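Local coordinates for probable leucine/isoleucine/valine-binding protein (Rhodopirellula baltica, PDB 4KV7) that probably binds leucine, isoleucine, valine or a related ligand as a periplasmic binding protein of the leucine-binding protein family, at residues Ala139-Ala144 with Val268-Val273; Ala143-Ala148 with Gln244-Ser249; Val360-Ile365 with Leu373-Leu378. The protein carries 1 engineered substitution. All coordinates share one frame; numbering follows the deposited sequence.

Interaction 1 (Ala139-Ala144 with Val268-Val273)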
ATOM      1  N   ALA A 139     -11.006  -1.854  -3.313  1.00  8.46           N
ATOM      2  CA  ALA A 139     -12.371  -1.579  -3.749  1.00  9.16           C
ATOM      3  C   ALA A 139     -12.559  -0.076  -3.964  1.00  8.85           C
ATOM      4  O   ALA A 139     -13.172   0.349  -4.951  1.00  9.65           O
ATOM      5  CB  ALA A 139     -13.370  -2.102  -2.735  1.00 10.38           C
ATOM      6  N   GLU A 140     -12.051   0.725  -3.034  1.00  9.18           N
ATOM      7  CA  GLU A 140     -12.155   2.177  -3.160  1.00  9.28           C
ATOM      8  C   GLU A 140     -11.328   2.737  -4.320  1.00  9.24           C
ATOM      9  O   GLU A 140     -11.779   3.630  -5.028  1.00  9.52           O
ATOM     10  CB  GLU A 140     -11.819   2.841  -1.817  1.00  9.60           C
ATOM     11  CG  GLU A 140     -12.906   2.555  -0.779  1.00 10.30           C
ATOM     12  CD  GLU A 140     -12.508   2.812   0.669  1.00 10.24           C
ATOM     13  OE1 GLU A 140     -11.322   2.706   1.026  1.00 10.64           O
ATOM     14  OE2 GLU A 140     -13.423   3.097   1.467  1.00 12.37           O
ATOM     15  N   GLU A 141     -10.126   2.212  -4.530  1.00  8.03           N
ATOM     16  CA  GLU A 141      -9.308   2.683  -5.646  1.00  8.59           C
ATOM     17  C   GLU A 141      -9.962   2.365  -6.978  1.00  8.95           C
ATOM     18  O   GLU A 141     -10.040   3.223  -7.871  1.00  9.39           O
ATOM     19  CB  GLU A 141      -7.905   2.074  -5.618  1.00  8.33           C
ATOM     20  CG  GLU A 141      -7.049   2.510  -4.446  1.00  8.85           C
ATOM     21  CD  GLU A 141      -5.640   1.980  -4.563  1.00  8.66           C
ATOM     22  OE1 GLU A 141      -4.972   2.272  -5.570  1.00  9.23           O
ATOM     23  OE2 GLU A 141      -5.184   1.248  -3.655  1.00  9.88           O
ATOM     24  N   THR A 142     -10.409   1.122  -7.119  1.00  8.75           N
ATOM     25  CA  THR A 142     -11.010   0.686  -8.382  1.00  9.48           C
ATOM     26  C   THR A 142     -12.341   1.358  -8.663  1.00 10.21           C
ATOM     27  O   THR A 142     -12.671   1.618  -9.819  1.00 11.22           O
ATOM     28  CB  THR A 142     -11.138  -0.853  -8.486  1.00 10.54           C
ATOM     29  OG1 THR A 142     -11.896  -1.357  -7.382  1.00  9.51           O
ATOM     30  CG2 THR A 142      -9.759  -1.519  -8.541  1.00 10.21           C
ATOM     31  N   ALA A 143     -13.106   1.656  -7.622  1.00  9.52           N
ATOM     32  CA  ALA A 143     -14.353   2.392  -7.807  1.00 10.05           C
ATOM     33  C   ALA A 143     -14.048   3.776  -8.364  1.00  9.30           C
ATOM     34  O   ALA A 143     -14.731   4.250  -9.277  1.00 10.50           O
ATOM     35  CB  ALA A 143     -15.117   2.496  -6.487  1.00 11.16           C
ATOM     36  N   ALA A 144     -13.042   4.439  -7.807  1.00 10.28           N
ATOM     37  CA  ALA A 144     -12.679   5.771  -8.284  1.00 10.19           C
ATOM     38  C   ALA A 144     -12.266   5.736  -9.757  1.00  9.80           C
ATOM     39  O   ALA A 144     -12.694   6.576 -10.546  1.00 11.00           O
ATOM     40  CB  ALA A 144     -11.580   6.360  -7.428  1.00 11.43           C
ATOM     41  N   VAL A 268      -1.936   6.662 -15.332  1.00 11.00           N
ATOM     42  CA  VAL A 268      -2.593   7.174 -14.132  1.00 11.57           C
ATOM     43  C   VAL A 268      -2.424   6.138 -13.035  1.00 11.72           C
ATOM     44  O   VAL A 268      -2.551   4.942 -13.288  1.00 13.13           O
ATOM     45  CB  VAL A 268      -4.086   7.447 -14.393  1.00 12.94           C
ATOM     46  CG1 VAL A 268      -4.829   7.753 -13.107  1.00 13.99           C
ATOM     47  CG2 VAL A 268      -4.245   8.594 -15.390  1.00 14.14           C
ATOM     48  N   ALA A 269      -2.097   6.578 -11.830  1.00 10.44           N
ATOM     49  CA  ALA A 269      -1.899   5.656 -10.718  1.00 10.60           C
ATOM     50  C   ALA A 269      -2.593   6.202  -9.480  1.00 10.57           C
ATOM     51  O   ALA A 269      -2.335   7.340  -9.066  1.00 11.80           O
ATOM     52  CB  ALA A 269      -0.398   5.434 -10.446  1.00 11.51           C
ATOM     53  N   THR A 270      -3.467   5.399  -8.879  1.00  8.93           N
ATOM     54  CA  THR A 270      -4.156   5.835  -7.681  1.00  9.73           C
ATOM     55  C   THR A 270      -3.287   5.594  -6.453  1.00  9.12           C
ATOM     56  O   THR A 270      -2.726   4.507  -6.284  1.00 10.01           O
ATOM     57  CB  THR A 270      -5.517   5.144  -7.512  1.00  8.53           C
ATOM     58  OG1 THR A 270      -5.380   3.737  -7.730  1.00  9.59           O
ATOM     59  CG2 THR A 270      -6.518   5.683  -8.510  1.00 11.01           C
ATOM     60  N   GLN A 271      -3.194   6.603  -5.594  1.00  8.74           N
ATOM     61  CA  GLN A 271      -2.435   6.510  -4.357  1.00  8.58           C
ATOM     62  C   GLN A 271      -3.338   6.581  -3.138  1.00  8.44           C
ATOM     63  O   GLN A 271      -4.444   7.131  -3.194  1.00  9.29           O
ATOM     64  CB  GLN A 271      -1.390   7.625  -4.290  1.00  8.91           C
ATOM     65  CG  GLN A 271      -0.494   7.727  -5.523  1.00  9.84           C
ATOM     66  CD  GLN A 271       0.168   6.414  -5.876  1.00  8.52           C
ATOM     67  OE1 GLN A 271       0.748   5.752  -5.022  1.00  9.18           O
ATOM     68  NE2 GLN A 271       0.085   6.028  -7.139  1.00  9.28           N
ATOM     69  N   VAL A 272      -2.841   6.047  -2.028  1.00  8.22           N
ATOM     70  CA  VAL A 272      -3.549   6.080  -0.761  1.00  8.50           C
ATOM     71  C   VAL A 272      -2.961   7.125   0.186  1.00  8.54           C
ATOM     72  O   VAL A 272      -3.324   7.179   1.366  1.00  9.10           O
ATOM     73  CB  VAL A 272      -3.581   4.693  -0.093  1.00  8.79           C
ATOM     74  CG1 VAL A 272      -4.344   3.705  -0.968  1.00 10.18           C
ATOM     75  CG2 VAL A 272      -2.164   4.199   0.196  1.00  9.61           C
ATOM     76  N   VAL A 273      -2.076   7.950  -0.355  1.00  8.32           N
ATOM     77  CA  VAL A 273      -1.440   9.060   0.349  1.00  9.35           C
ATOM     78  C   VAL A 273      -1.435  10.254  -0.603  1.00  9.36           C
ATOM     79  O   VAL A 273      -1.507  10.071  -1.822  1.00  9.51           O
ATOM     80  CB  VAL A 273       0.024   8.726   0.752  1.00  9.11           C
ATOM     81  CG1 VAL A 273       0.052   7.589   1.771  1.00 10.22           C
ATOM     82  CG2 VAL A 273       0.864   8.379  -0.476  1.00  9.89           C
TER

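Interaction 2 (Ala143-Ala148 with Gln244-Ser249)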
ATOM      1  N   ALA A 143     -13.106   1.656  -7.622  1.00  9.52           N
ATOM      2  CA  ALA A 143     -14.353   2.392  -7.807  1.00 10.05           C
ATOM      3  C   ALA A 143     -14.048   3.776  -8.364  1.00  9.30           C
ATOM      4  O   ALA A 143     -14.731   4.250  -9.277  1.00 10.50           O
ATOM      5  CB  ALA A 143     -15.117   2.496  -6.487  1.00 11.16           C
ATOM      6  N   ALA A 144     -13.042   4.439  -7.807  1.00 10.28           N
ATOM      7  CA  ALA A 144     -12.679   5.771  -8.284  1.00 10.19           C
ATOM      8  C   ALA A 144     -12.266   5.736  -9.757  1.00  9.80           C
ATOM      9  O   ALA A 144     -12.694   6.576 -10.546  1.00 11.00           O
ATOM     10  CB  ALA A 144     -11.580   6.360  -7.428  1.00 11.43           C
HETATM   11  N   MSE A 145     -11.452   4.747 -10.123  1.00  9.14           N
HETATM   12  CA  MSE A 145     -11.014   4.589 -11.500  1.00 10.17           C
HETATM   13  C   MSE A 145     -12.184   4.352 -12.441  1.00 10.08           C
HETATM   14  O   MSE A 145     -12.310   5.014 -13.477  1.00 10.24           O
HETATM   15  CB  MSE A 145     -10.062   3.398 -11.618  1.00  8.68           C
HETATM   16  CG  MSE A 145      -8.729   3.555 -10.948  1.00  9.94           C
HETATM   17 SE   MSE A 145      -7.836   1.878 -11.155  0.62 10.87          SE
HETATM   18  CE  MSE A 145      -6.030   2.356 -10.577  1.00 10.36           C
ATOM     19  N   VAL A 146     -13.023   3.375 -12.102  1.00 10.09           N
ATOM     20  CA  VAL A 146     -14.110   2.989 -12.989  1.00 10.46           C
ATOM     21  C   VAL A 146     -15.094   4.138 -13.161  1.00 11.09           C
ATOM     22  O   VAL A 146     -15.502   4.440 -14.289  1.00 12.24           O
ATOM     23  CB  VAL A 146     -14.804   1.699 -12.509  1.00  9.81           C
ATOM     24  CG1 VAL A 146     -16.144   1.491 -13.227  1.00 12.17           C
ATOM     25  CG2 VAL A 146     -13.875   0.502 -12.688  1.00 11.32           C
ATOM     26  N   ASP A 147     -15.478   4.789 -12.066  1.00 10.40           N
ATOM     27  CA  ASP A 147     -16.413   5.900 -12.181  1.00 11.93           C
ATOM     28  C   ASP A 147     -15.841   7.000 -13.069  1.00 11.64           C
ATOM     29  O   ASP A 147     -16.555   7.581 -13.883  1.00 12.31           O
ATOM     30  CB  ASP A 147     -16.763   6.479 -10.805  1.00 12.65           C
ATOM     31  CG  ASP A 147     -17.657   5.566  -9.978  1.00 13.58           C
ATOM     32  OD1 ASP A 147     -18.288   4.655 -10.545  1.00 15.67           O
ATOM     33  OD2 ASP A 147     -17.722   5.772  -8.744  1.00 15.61           O
ATOM     34  N   ALA A 148     -14.549   7.277 -12.919  1.00 11.14           N
ATOM     35  CA  ALA A 148     -13.930   8.335 -13.709  1.00 11.43           C
ATOM     36  C   ALA A 148     -13.829   7.971 -15.187  1.00 12.10           C
ATOM     37  O   ALA A 148     -14.015   8.822 -16.048  1.00 13.41           O
ATOM     38  CB  ALA A 148     -12.574   8.677 -13.158  1.00 13.39           C
ATOM     39  N   GLN A 244      -5.425   3.308 -22.201  1.00 16.27           N
ATOM     40  CA  GLN A 244      -5.094   4.018 -20.976  1.00 16.03           C
ATOM     41  C   GLN A 244      -4.771   2.991 -19.900  1.00 13.97           C
ATOM     42  O   GLN A 244      -5.619   2.170 -19.552  1.00 14.74           O
ATOM     43  CB  GLN A 244      -6.276   4.870 -20.523  1.00 16.38           C
ATOM     44  CG  GLN A 244      -6.061   5.549 -19.181  1.00 17.07           C
ATOM     45  CD  GLN A 244      -4.972   6.602 -19.230  1.00 16.85           C
ATOM     46  OE1 GLN A 244      -5.101   7.604 -19.926  1.00 19.81           O
ATOM     47  NE2 GLN A 244      -3.901   6.392 -18.470  1.00 15.82           N
ATOM     48  N   PHE A 245      -3.548   3.031 -19.375  1.00 13.28           N
ATOM     49  CA  PHE A 245      -3.159   2.158 -18.272  1.00 12.29           C
ATOM     50  C   PHE A 245      -3.400   2.870 -16.956  1.00 11.69           C
ATOM     51  O   PHE A 245      -3.108   4.062 -16.831  1.00 13.79           O
ATOM     52  CB  PHE A 245      -1.685   1.758 -18.392  1.00 13.46           C
ATOM     53  CG  PHE A 245      -1.406   0.808 -19.521  1.00 13.60           C
ATOM     54  CD1 PHE A 245      -1.787  -0.521 -19.422  1.00 14.22           C
ATOM     55  CD2 PHE A 245      -0.772   1.237 -20.674  1.00 15.53           C
ATOM     56  CE1 PHE A 245      -1.536  -1.407 -20.441  1.00 15.57           C
ATOM     57  CE2 PHE A 245      -0.517   0.352 -21.703  1.00 16.41           C
ATOM     58  CZ  PHE A 245      -0.902  -0.976 -21.582  1.00 17.18           C
ATOM     59  N   LEU A 246      -3.937   2.143 -15.986  1.00 10.77           N
ATOM     60  CA  LEU A 246      -4.156   2.687 -14.646  1.00 10.64           C
ATOM     61  C   LEU A 246      -3.597   1.717 -13.624  1.00 12.08           C
ATOM     62  O   LEU A 246      -3.993   0.552 -13.596  1.00 17.55           O
ATOM     63  CB  LEU A 246      -5.642   2.895 -14.348  1.00 12.53           C
ATOM     64  CG  LEU A 246      -6.404   3.797 -15.323  1.00 11.78           C
ATOM     65  CD1 LEU A 246      -7.080   2.993 -16.435  1.00 13.21           C
ATOM     66  CD2 LEU A 246      -7.422   4.647 -14.580  1.00 14.69           C
ATOM     67  N   ALA A 247      -2.704   2.195 -12.763  1.00  9.73           N
ATOM     68  CA  ALA A 247      -2.041   1.355 -11.771  1.00  9.71           C
ATOM     69  C   ALA A 247      -2.636   1.610 -10.397  1.00  8.83           C
ATOM     70  O   ALA A 247      -2.788   2.766  -9.983  1.00  9.52           O
ATOM     71  CB  ALA A 247      -0.560   1.667 -11.753  1.00 10.43           C
ATOM     72  N   VAL A 248      -2.947   0.548  -9.667  1.00  8.02           N
ATOM     73  CA  VAL A 248      -3.333   0.731  -8.269  1.00  8.16           C
ATOM     74  C   VAL A 248      -2.108   1.087  -7.437  1.00  7.78           C
ATOM     75  O   VAL A 248      -0.951   0.954  -7.883  1.00  8.38           O
ATOM     76  CB  VAL A 248      -4.073  -0.488  -7.668  1.00  8.83           C
ATOM     77  CG1 VAL A 248      -5.361  -0.774  -8.447  1.00 10.36           C
ATOM     78  CG2 VAL A 248      -3.181  -1.712  -7.606  1.00  9.55           C
ATOM     79  N   SER A 249      -2.360   1.506  -6.205  1.00  8.67           N
ATOM     80  CA  SER A 249      -1.320   1.967  -5.295  1.00  8.26           C
ATOM     81  C   SER A 249      -0.152   0.997  -5.143  1.00  8.33           C
ATOM     82  O   SER A 249       1.020   1.405  -5.134  1.00  9.04           O
ATOM     83  CB  SER A 249      -1.954   2.217  -3.928  1.00  8.68           C
ATOM     84  OG  SER A 249      -2.565   1.029  -3.469  1.00  8.89           O
TER

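Interaction 3 (Val360-Ile365 with Leu373-Leu378)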
ATOM      1  N   VAL A 360      -8.579   8.520  -1.833  1.00 11.81           N
ATOM      2  CA  VAL A 360      -7.798   8.039  -2.964  1.00 12.06           C
ATOM      3  C   VAL A 360      -7.305   9.268  -3.719  1.00 13.08           C
ATOM      4  O   VAL A 360      -8.110  10.130  -4.101  1.00 13.93           O
ATOM      5  CB  VAL A 360      -8.656   7.145  -3.876  1.00 12.35           C
ATOM      6  CG1 VAL A 360      -7.905   6.784  -5.153  1.00 13.68           C
ATOM      7  CG2 VAL A 360      -9.110   5.892  -3.120  1.00 13.73           C
ATOM      8  N   TRP A 361      -5.991   9.356  -3.914  1.00 11.37           N
ATOM      9  CA  TRP A 361      -5.362  10.480  -4.589  1.00 10.57           C
ATOM     10  C   TRP A 361      -4.801  10.022  -5.918  1.00 10.69           C
ATOM     11  O   TRP A 361      -3.731   9.411  -5.953  1.00 12.38           O
ATOM     12  CB  TRP A 361      -4.187  10.989  -3.768  1.00 12.39           C
ATOM     13  CG  TRP A 361      -4.493  11.860  -2.586  1.00 14.14           C
ATOM     14  CD1 TRP A 361      -4.567  13.226  -2.572  1.00 16.26           C
ATOM     15  CD2 TRP A 361      -4.695  11.439  -1.230  1.00 13.08           C
ATOM     16  NE1 TRP A 361      -4.812  13.674  -1.302  1.00 16.48           N
ATOM     17  CE2 TRP A 361      -4.897  12.595  -0.457  1.00 15.30           C
ATOM     18  CE3 TRP A 361      -4.736  10.190  -0.598  1.00 12.19           C
ATOM     19  CZ2 TRP A 361      -5.123  12.545   0.912  1.00 16.57           C
ATOM     20  CZ3 TRP A 361      -4.952  10.142   0.758  1.00 14.09           C
ATOM     21  CH2 TRP A 361      -5.147  11.309   1.503  1.00 15.34           C
ATOM     22  N   PRO A 362      -5.503  10.290  -7.028  1.00 12.13           N
ATOM     23  CA  PRO A 362      -4.944   9.882  -8.322  1.00 12.88           C
ATOM     24  C   PRO A 362      -3.786  10.779  -8.744  1.00 11.43           C
ATOM     25  O   PRO A 362      -3.785  11.977  -8.460  1.00 12.03           O
ATOM     26  CB  PRO A 362      -6.120  10.041  -9.289  1.00 16.63           C
ATOM     27  CG  PRO A 362      -7.012  11.026  -8.645  1.00 17.57           C
ATOM     28  CD  PRO A 362      -6.827  10.919  -7.155  1.00 13.70           C
ATOM     29  N   VAL A 363      -2.793  10.191  -9.404  1.00 10.76           N
ATOM     30  CA  VAL A 363      -1.707  10.969  -9.972  1.00 11.22           C
ATOM     31  C   VAL A 363      -1.532  10.610 -11.435  1.00 10.93           C
ATOM     32  O   VAL A 363      -1.847   9.495 -11.857  1.00 12.16           O
ATOM     33  CB  VAL A 363      -0.363  10.799  -9.206  1.00 12.17           C
ATOM     34  CG1 VAL A 363      -0.537  11.127  -7.722  1.00 13.72           C
ATOM     35  CG2 VAL A 363       0.231   9.406  -9.402  1.00 14.96           C
ATOM     36  N   LEU A 364      -1.049  11.584 -12.195  1.00 11.70           N
ATOM     37  CA  LEU A 364      -0.717  11.397 -13.592  1.00 12.49           C
ATOM     38  C   LEU A 364       0.798  11.396 -13.724  1.00 13.61           C
ATOM     39  O   LEU A 364       1.473  12.350 -13.318  1.00 14.29           O
ATOM     40  CB  LEU A 364      -1.310  12.533 -14.423  1.00 14.73           C
ATOM     41  CG  LEU A 364      -0.976  12.513 -15.917  1.00 15.56           C
ATOM     42  CD1 LEU A 364      -1.544  11.265 -16.593  1.00 17.68           C
ATOM     43  CD2 LEU A 364      -1.460  13.781 -16.616  1.00 18.87           C
ATOM     44  N   ILE A 365       1.341  10.317 -14.273  1.00 13.46           N
ATOM     45  CA  ILE A 365       2.775  10.227 -14.476  1.00 14.42           C
ATOM     46  C   ILE A 365       3.132  10.949 -15.766  1.00 18.22           C
ATOM     47  O   ILE A 365       2.527  10.705 -16.811  1.00 19.30           O
ATOM     48  CB  ILE A 365       3.240   8.763 -14.534  1.00 16.34           C
ATOM     49  CG1 ILE A 365       2.854   8.036 -13.244  1.00 15.40           C
ATOM     50  CG2 ILE A 365       4.744   8.694 -14.775  1.00 19.65           C
ATOM     51  CD1 ILE A 365       3.202   6.554 -13.239  1.00 18.29           C
ATOM     52  N   LEU A 373      -3.816  14.467 -10.010  1.00 16.27           N
ATOM     53  CA  LEU A 373      -4.751  14.506 -11.125  1.00 17.89           C
ATOM     54  C   LEU A 373      -6.171  14.657 -10.604  1.00 17.99           C
ATOM     55  O   LEU A 373      -6.584  13.926  -9.706  1.00 18.63           O
ATOM     56  CB  LEU A 373      -4.644  13.217 -11.945  1.00 16.73           C
ATOM     57  CG  LEU A 373      -5.662  12.997 -13.065  1.00 17.87           C
ATOM     58  CD1 LEU A 373      -5.463  13.984 -14.209  1.00 22.93           C
ATOM     59  CD2 LEU A 373      -5.597  11.567 -13.573  1.00 21.86           C
ATOM     60  N   ALA A 374      -6.909  15.613 -11.152  1.00 19.12           N
ATOM     61  CA  ALA A 374      -8.343  15.685 -10.904  1.00 20.48           C
ATOM     62  C   ALA A 374      -9.011  14.739 -11.894  1.00 19.07           C
ATOM     63  O   ALA A 374      -8.678  14.751 -13.079  1.00 20.05           O
ATOM     64  CB  ALA A 374      -8.849  17.107 -11.086  1.00 22.70           C
ATOM     65  N   TRP A 375      -9.933  13.907 -11.416  1.00 17.72           N
ATOM     66  CA  TRP A 375     -10.556  12.904 -12.282  1.00 18.30           C
ATOM     67  C   TRP A 375     -11.256  13.495 -13.511  1.00 19.63           C
ATOM     68  O   TRP A 375     -11.379  12.831 -14.541  1.00 20.79           O
ATOM     69  CB  TRP A 375     -11.551  12.045 -11.509  1.00 17.39           C
ATOM     70  CG  TRP A 375     -10.963  10.993 -10.598  1.00 15.95           C
ATOM     71  CD1 TRP A 375     -11.176  10.875  -9.256  1.00 16.85           C
ATOM     72  CD2 TRP A 375     -10.117   9.892 -10.967  1.00 13.90           C
ATOM     73  NE1 TRP A 375     -10.511   9.778  -8.764  1.00 14.85           N
ATOM     74  CE2 TRP A 375      -9.853   9.159  -9.793  1.00 14.09           C
ATOM     75  CE3 TRP A 375      -9.549   9.463 -12.172  1.00 13.30           C
ATOM     76  CZ2 TRP A 375      -9.059   8.014  -9.790  1.00 13.41           C
ATOM     77  CZ3 TRP A 375      -8.760   8.328 -12.168  1.00 13.02           C
ATOM     78  CH2 TRP A 375      -8.521   7.617 -10.983  1.00 12.95           C
ATOM     79  N   GLU A 376     -11.715  14.737 -13.414  1.00 20.20           N
ATOM     80  CA  GLU A 376     -12.386  15.358 -14.552  1.00 23.44           C
ATOM     81  C   GLU A 376     -11.400  15.692 -15.674  1.00 23.82           C
ATOM     82  O   GLU A 376     -11.802  16.074 -16.769  1.00 26.82           O
ATOM     83  CB  GLU A 376     -13.164  16.598 -14.115  1.00 29.01           C
ATOM     84  CG  GLU A 376     -12.301  17.723 -13.597  1.00 32.84           C
ATOM     85  CD  GLU A 376     -13.091  18.713 -12.764  1.00 38.86           C
ATOM     86  N   GLU A 377     -10.109  15.540 -15.400  1.00 23.33           N
ATOM     87  CA  GLU A 377      -9.095  15.761 -16.420  1.00 23.69           C
ATOM     88  C   GLU A 377      -8.564  14.452 -16.985  1.00 22.78           C
ATOM     89  O   GLU A 377      -7.667  14.457 -17.826  1.00 22.81           O
ATOM     90  CB  GLU A 377      -7.944  16.608 -15.873  1.00 27.01           C
ATOM     91  CG  GLU A 377      -8.369  17.967 -15.318  1.00 33.36           C
ATOM     92  CD  GLU A 377      -9.037  18.858 -16.350  1.00 38.28           C
ATOM     93  OE1 GLU A 377      -9.720  19.821 -15.941  1.00 42.83           O
ATOM     94  OE2 GLU A 377      -8.878  18.611 -17.566  1.00 41.59           O
ATOM     95  N   LEU A 378      -9.117  13.334 -16.527  1.00 20.35           N
ATOM     96  CA  LEU A 378      -8.726  12.030 -17.050  1.00 19.71           C
ATOM     97  C   LEU A 378      -8.948  11.986 -18.555  1.00 22.42           C
ATOM     98  O   LEU A 378      -9.999  12.403 -19.044  1.00 22.05           O
ATOM     99  CB  LEU A 378      -9.513  10.913 -16.358  1.00 18.91           C
ATOM    100  CG  LEU A 378      -9.201   9.478 -16.787  1.00 17.32           C
ATOM    101  CD1 LEU A 378      -7.787   9.060 -16.407  1.00 18.66           C
ATOM    102  CD2 LEU A 378     -10.227   8.513 -16.192  1.00 19.44           C
TER
HETATM  103  O   HOH W   1     -10.280   9.635  -5.913  1.00 17.14           O

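Interaction 1 (Ala139-Ala144 with Val268-Val273)
Glu141 reaches across from helix 138-151 and takes a hydrogen bond from Thr270 on strand 268-271. Thr270 OG1 donates to Glu141 OE1 over 2.6 Å. The hydroxyl comes to the anti lone pair of OE1, the one turned away from OE2. The other oxygen, Glu141 OE2, lies 3.7 Å from the methyl Val272 CG1. Glu141 OE1 is also 3.2 Å from Thr270 O. Both are acceptors, so this approach is not a bond and probably carries some electrostatic cost.

Torsions explain the reach. CG of Glu141 stands anti to its own carbonyl carbon (chi1 -67°), and the chain runs extended beyond it (chi2 -174°). The carboxylate is thus carried clear of the helix to the end of the strand.

Further out, Ser249 OG is hydrogen-bonded to Glu141 OE2, so both carboxylate oxygens have hydroxyl partners. Tyr134 OH bonds to Val272 O, and Val272 also touches Glu305 of helix 301-319. The three touching residues are buried.

A helix packed on a mainly parallel sheet, with a polar link where the strand ends, fits the alpha/beta lobe of a type I periplasmic binding protein.

Interaction 2 (Ala143-Ala148 with Gln244-Ser249)
Met145, modelled as selenomethionine, points from helix 138-151 onto Leu246, Ala247 and Val248. This is helix-on-sheet packing in the alpha/beta lobe of the periplasmic binding protein fold. Strand 244-247 is a central strand of the sheet, parallel to both of its neighbours.

The contact is mainly apolar. The Met145 and Leu246 side chains slide past each other in opposite directions. Met145 CG passes 4.0 Å from Leu246 CD2. Further along, Met145 SE lies 4.0 Å from Leu246 CB. The methyl Met145 CE meets two side chains: Leu246 CB at 3.8 Å and Val248 CG1, also at 3.8 Å. CG of Met145 is anti to its carbonyl carbon (chi1 -68°). From there an extended side chain (chi2 176°, chi3 169°) carries this methyl to the strand. Met145 also touches Ile221 on strand 219-223, so it spans two adjacent strands. All four residues that meet here are buried. Around them, helix 167-183 packs on both segments: its Tyr168 touches Val248, and its Ala179 and Ile180 touch Val146.

Backbone also takes part in the main contact, where the strand gives way to the loop. The methyl lies against the peptide that joins Ala247 to Val248. Met145 CE is 3.7 Å from Val248 N and rests 3.3 Å from the carbonyl oxygen Ala247 O.

Interaction 3 (Val360-Ile365 with Leu373-Leu378)
Pro362 packs against both Trp375 and Leu373. Just before it, Val360 O is linked to Trp375 by a water. The water donates to Val360 O and accepts from Trp375 NE1, at 2.9 Å from each of these two atoms. It sits at the edge of the indole, in the ring plane.

Pro362 CG lies over one face of Trp375, 3.8 Å from the centroid of the five-membered ring and 22° off the normal. This is a CH-pi contact. Pro362 CB lies 3.6 Å from Trp375 CZ2, on the six-membered part. Pro362 CG also lies 3.1 Å from Leu373 O. CG of Trp375 is anti to the carbonyl carbon (chi1 -76°), and the indole lies obliquely across the proline. An alanine in place of Trp375 would probably leave the proline ring without its aromatic cover and the bridging water without its N-H partner.

Pro362 also offers its backbone: Leu373 N donates to Pro362 O over 2.9 Å (158° at the hydrogen). Last along the strand comes Leu364, whose CB packs 4.2 Å from Leu373 CB.

Strands 361-365 and 370-372 run antiparallel at the edge of the sheet. The chain leaves them at Leu373 and makes the 3-10 turn 375-377. That turn brings Trp375 against Ala144 and Ala148 of helix 138-151 and Thr270 of strand 268-271. Leu373 touches Val268 of the same strand.

The three interactions sit on one seven-stranded sheet. Interactions 1 and 2 share helix 138-151, and their centres are 6 Å apart. Their strands, 268-271 and 244-247, are parallel neighbours. Interaction 3 comes last along the chain, with its centre 10 Å from interaction 1 and 9 Å from interaction 2. Its strand 361-365 pairs antiparallel with 268-271 through backbone bonds such as Trp361 N to Gln271 O. The methyl CE of Met145 also packs on Thr270 OG1, which joins interactions 1 and 2. Helix 138-151 thus packs on central strands in these two buried contacts, while its Ala144 and Ala148 meet Trp375 of interaction 3 near the surface.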